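Local coordinates for nisin biosynthesis protein NisC (Lactococcus lactis subsp. lactis, PDB 2G0D), which is the nisin cyclase, a zinc-containing LanC-family enzyme that forms the thioether rings of the lantibiotic nisin, at residues 103-106 / 107-111; 65-68 / 69-73. One frame throughout, in Å; residues are numbered along the deposited sequence.

How the contacts relate
Contacts 1 and 2 are single-helix arrangements, residues 103-106 / 107-111 on helix 100-122 and residues 65-68 / 69-73 on helix 53-74, with centres about 13 Å apart. They meet through leucine and valine methyls: CD2 of Leu-105 lies 4.1 Å from CG1 of Val-68, and CD2 of Leu-109 lies 4.2 Å from CD1 of Leu-71. These apolar contacts help join the two helices in the alpha-toroid fold. Both contacts are peripheral, their centres about 22 Å and 25 Å from the centre of the chain, and neither supplies a ligand to the zinc ion, which is held by Cys-278, Cys-324 and His-325.

Contact 1: residues 103-106 / 107-111; sequences KNLL and DSLNR
Asp-107 folds back over the carbonyl of Lys-103, one helical turn earlier. Its CB is 3.5 Å from Lys-103 O, and CG comes closer, 3.2 Å from the same oxygen, because CG sits beside the residue's own backbone N (chi1 -72°). At the tip the carboxylate divides its roles. OD2 lies 3.8 Å from Lys-103 CG, alongside the lysine's aliphatic stem, whereas OD1 forms a salt bridge with Arg-96. Lys-103 runs the same way as Asp-107 but bends off at its end, leaving NZ 6.7 Å from OD2; that ammonium pairs with Glu-97 instead.

The next residue, Ser-108, gives Asn-104 O two donors: its N and its OG, the latter at 3.1 Å, approach from opposite faces of the carbonyl plane. On the apolar side CG of Leu-105 meets CD1 of Leu-109 at 4.0 Å. Leu-106 and Leu-109 reach helix 85-92, and Asn-110 OD1 is hydrogen-bonded to the OH of Tyr-146.

The polar side of this turn is therefore fastened outward to Arg-96 and Glu-97 rather than by an i to i+4 ion pair, while its leucines join helix 100-122 to helices 53-74 and 85-92.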
# COMPACT_ATOMS: atom_id res chain seq x y z
N LYS A 103 -21.21 -5.95 -9.90
CA LYS A 103 -20.62 -5.58 -11.18
C LYS A 103 -21.06 -4.18 -11.62
O LYS A 103 -20.25 -3.40 -12.12
CB LYS A 103 -20.96 -6.64 -12.26
CG LYS A 103 -20.60 -6.22 -13.68
CD LYS A 103 -20.96 -7.28 -14.75
CE LYS A 103 -19.75 -8.20 -15.05
NZ LYS A 103 -19.88 -9.58 -14.48
N ASN A 104 -22.34 -3.86 -11.43
CA ASN A 104 -22.85 -2.53 -11.77
C ASN A 104 -22.14 -1.45 -10.97
O ASN A 104 -21.69 -0.47 -11.53
CB ASN A 104 -24.37 -2.43 -11.56
CG ASN A 104 -25.17 -3.06 -12.70
OD1 ASN A 104 -24.61 -3.44 -13.74
ND2 ASN A 104 -26.47 -3.17 -12.51
N LEU A 105 -22.00 -1.67 -9.67
CA LEU A 105 -21.27 -0.75 -8.80
C LEU A 105 -19.80 -0.62 -9.21
O LEU A 105 -19.27 0.49 -9.28
CB LEU A 105 -21.40 -1.17 -7.33
CG LEU A 105 -20.74 -0.27 -6.27
CD1 LEU A 105 -21.18 1.23 -6.41
CD2 LEU A 105 -21.03 -0.79 -4.86
N LEU A 106 -19.13 -1.74 -9.47
CA LEU A 106 -17.71 -1.72 -9.85
C LEU A 106 -17.46 -0.95 -11.17
O LEU A 106 -16.52 -0.18 -11.26
CB LEU A 106 -17.14 -3.15 -9.92
CG LEU A 106 -16.86 -3.82 -8.56
CD1 LEU A 106 -16.77 -5.35 -8.65
CD2 LEU A 106 -15.57 -3.26 -7.95
N ASP A 107 -18.33 -1.16 -12.16
CA ASP A 107 -18.27 -0.44 -13.44
C ASP A 107 -18.37 1.07 -13.28
O ASP A 107 -17.61 1.81 -13.89
CB ASP A 107 -19.36 -0.94 -14.41
CG ASP A 107 -19.07 -2.33 -14.95
OD1 ASP A 107 -17.91 -2.81 -14.82
OD2 ASP A 107 -19.99 -2.96 -15.50
N SER A 108 -19.31 1.52 -12.45
CA SER A 108 -19.45 2.94 -12.08
C SER A 108 -18.18 3.47 -11.45
O SER A 108 -17.68 4.54 -11.81
CB SER A 108 -20.59 3.14 -11.10
OG SER A 108 -21.77 2.62 -11.65
N LEU A 109 -17.69 2.73 -10.47
CA LEU A 109 -16.45 3.11 -9.78
C LEU A 109 -15.30 3.24 -10.77
O LEU A 109 -14.58 4.22 -10.75
CB LEU A 109 -16.13 2.14 -8.64
CG LEU A 109 -17.08 2.22 -7.45
CD1 LEU A 109 -16.96 0.99 -6.58
CD2 LEU A 109 -16.87 3.50 -6.64
N ASN A 110 -15.15 2.25 -11.65
CA ASN A 110 -14.08 2.23 -12.66
C ASN A 110 -14.12 3.41 -13.65
O ASN A 110 -13.09 4.03 -13.95
CB ASN A 110 -14.10 0.90 -13.42
CG ASN A 110 -13.73 -0.29 -12.54
OD1 ASN A 110 -13.17 -0.12 -11.46
ND2 ASN A 110 -14.03 -1.50 -13.02
N ARG A 111 -15.32 3.71 -14.16
CA ARG A 111 -15.50 4.85 -15.05
C ARG A 111 -15.22 6.15 -14.30
O ARG A 111 -14.54 7.03 -14.82
CB ARG A 111 -16.92 4.86 -15.67
CG ARG A 111 -17.25 3.63 -16.56
CD ARG A 111 -16.00 2.87 -17.14
NE ARG A 111 -16.38 1.88 -18.15
CZ ARG A 111 -16.10 1.97 -19.46
NH1 ARG A 111 -15.38 2.98 -19.95
NH2 ARG A 111 -16.53 1.02 -20.29

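Contact 2: residues 65-68 / 69-73; sequences EYIV and SKLST
Tyr-66 and Lys-70, one turn apart on helix 53-74, slant across each other, with the lysine chain rising past one face of the phenol ring. Tyr-66 directs its ring toward the following turn because CG stands opposite the backbone N (chi1 179°). Lys-70 bends at chi2 and again at chi4, and these two kinks bring it along the ring toward the hydroxyl. Its CG lies 4.0 Å above the ring plane, displaced toward the rim; farther out CE is 3.6 Å from CZ. The chain ends with NZ donating a hydrogen bond to Tyr-66 OH at 2.6 Å, a length to be read with caution since the position of that hydroxyl is less certain than the rest. NZ comes to the oxygen from over the same face of the ring, almost straight above it and not in the plane of the phenol. It has a second partner in Glu-30, with which it makes a salt bridge.

Ile-67 and Leu-71 behave differently, lying side by side and pointing the same way, with CG2 of the isoleucine 4.1 Å from CG of the leucine. Ile-67 also packs on Leu-37 and Ile-41 of helix 37-45. Farther along, Ser-72 OG turns back to Ser-69 O at 3.1 Å, reaching it from above the carbonyl plane.

One lysine thus serves two roles: its methylenes cover part of the tyrosine face, and its ammonium, whose charged form the carboxylate of Glu-30 would further favour, meets the phenol oxygen and that carboxylate, tying this turn to the preceding part of the chain.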
# COMPACT_ATOMS: atom_id res chain seq x y z
N GLU A 65 -24.67 -1.49 0.62
CA GLU A 65 -25.84 -0.67 0.35
C GLU A 65 -25.72 0.68 1.05
O GLU A 65 -26.02 1.72 0.45
CB GLU A 65 -27.15 -1.40 0.68
CG GLU A 65 -27.60 -2.40 -0.41
CD GLU A 65 -27.58 -1.84 -1.86
OE1 GLU A 65 -28.55 -1.13 -2.27
OE2 GLU A 65 -26.59 -2.13 -2.59
N TYR A 66 -25.23 0.67 2.28
CA TYR A 66 -24.97 1.92 3.00
C TYR A 66 -23.96 2.79 2.26
O TYR A 66 -24.10 4.00 2.23
CB TYR A 66 -24.51 1.64 4.42
CG TYR A 66 -24.20 2.87 5.24
CD1 TYR A 66 -25.19 3.47 6.00
CD2 TYR A 66 -22.91 3.41 5.28
CE1 TYR A 66 -24.92 4.61 6.77
CE2 TYR A 66 -22.61 4.52 6.05
CZ TYR A 66 -23.64 5.12 6.80
OH TYR A 66 -23.38 6.23 7.59
N ILE A 67 -22.93 2.17 1.67
CA ILE A 67 -21.96 2.92 0.87
C ILE A 67 -22.57 3.56 -0.40
O ILE A 67 -22.37 4.75 -0.64
CB ILE A 67 -20.70 2.09 0.50
CG1 ILE A 67 -19.77 1.90 1.72
CG2 ILE A 67 -19.93 2.77 -0.63
CD1 ILE A 67 -18.64 0.91 1.47
N VAL A 68 -23.29 2.78 -1.22
CA VAL A 68 -23.87 3.38 -2.45
C VAL A 68 -24.86 4.51 -2.13
O VAL A 68 -24.89 5.53 -2.83
CB VAL A 68 -24.37 2.34 -3.55
CG1 VAL A 68 -24.35 0.88 -3.07
CG2 VAL A 68 -25.75 2.73 -4.15
N SER A 69 -25.62 4.35 -1.05
CA SER A 69 -26.54 5.38 -0.61
C SER A 69 -25.82 6.70 -0.29
O SER A 69 -26.33 7.78 -0.62
CB SER A 69 -27.32 4.90 0.60
OG SER A 69 -27.65 5.99 1.43
N LYS A 70 -24.65 6.60 0.34
CA LYS A 70 -23.85 7.78 0.69
C LYS A 70 -23.18 8.40 -0.52
O LYS A 70 -22.98 9.62 -0.56
CB LYS A 70 -22.79 7.45 1.74
CG LYS A 70 -23.32 7.17 3.13
CD LYS A 70 -24.15 8.33 3.65
CE LYS A 70 -24.72 8.01 5.01
NZ LYS A 70 -23.68 8.25 6.03
N LEU A 71 -22.81 7.55 -1.48
CA LEU A 71 -22.18 7.97 -2.73
C LEU A 71 -23.20 8.69 -3.58
O LEU A 71 -22.90 9.73 -4.16
CB LEU A 71 -21.65 6.76 -3.53
CG LEU A 71 -20.35 6.03 -3.15
CD1 LEU A 71 -20.01 4.96 -4.18
CD2 LEU A 71 -19.19 6.98 -2.97
N SER A 72 -24.41 8.14 -3.65
CA SER A 72 -25.47 8.71 -4.48
C SER A 72 -25.84 10.12 -4.00
O SER A 72 -26.14 10.99 -4.81
CB SER A 72 -26.70 7.80 -4.50
OG SER A 72 -27.58 8.11 -3.44
N THR A 73 -25.78 10.33 -2.68
CA THR A 73 -26.13 11.62 -2.08
C THR A 73 -24.99 12.64 -2.13
O THR A 73 -25.25 13.83 -2.34
CB THR A 73 -26.60 11.45 -0.61
OG1 THR A 73 -27.74 10.58 -0.56
CG2 THR A 73 -26.96 12.80 0.02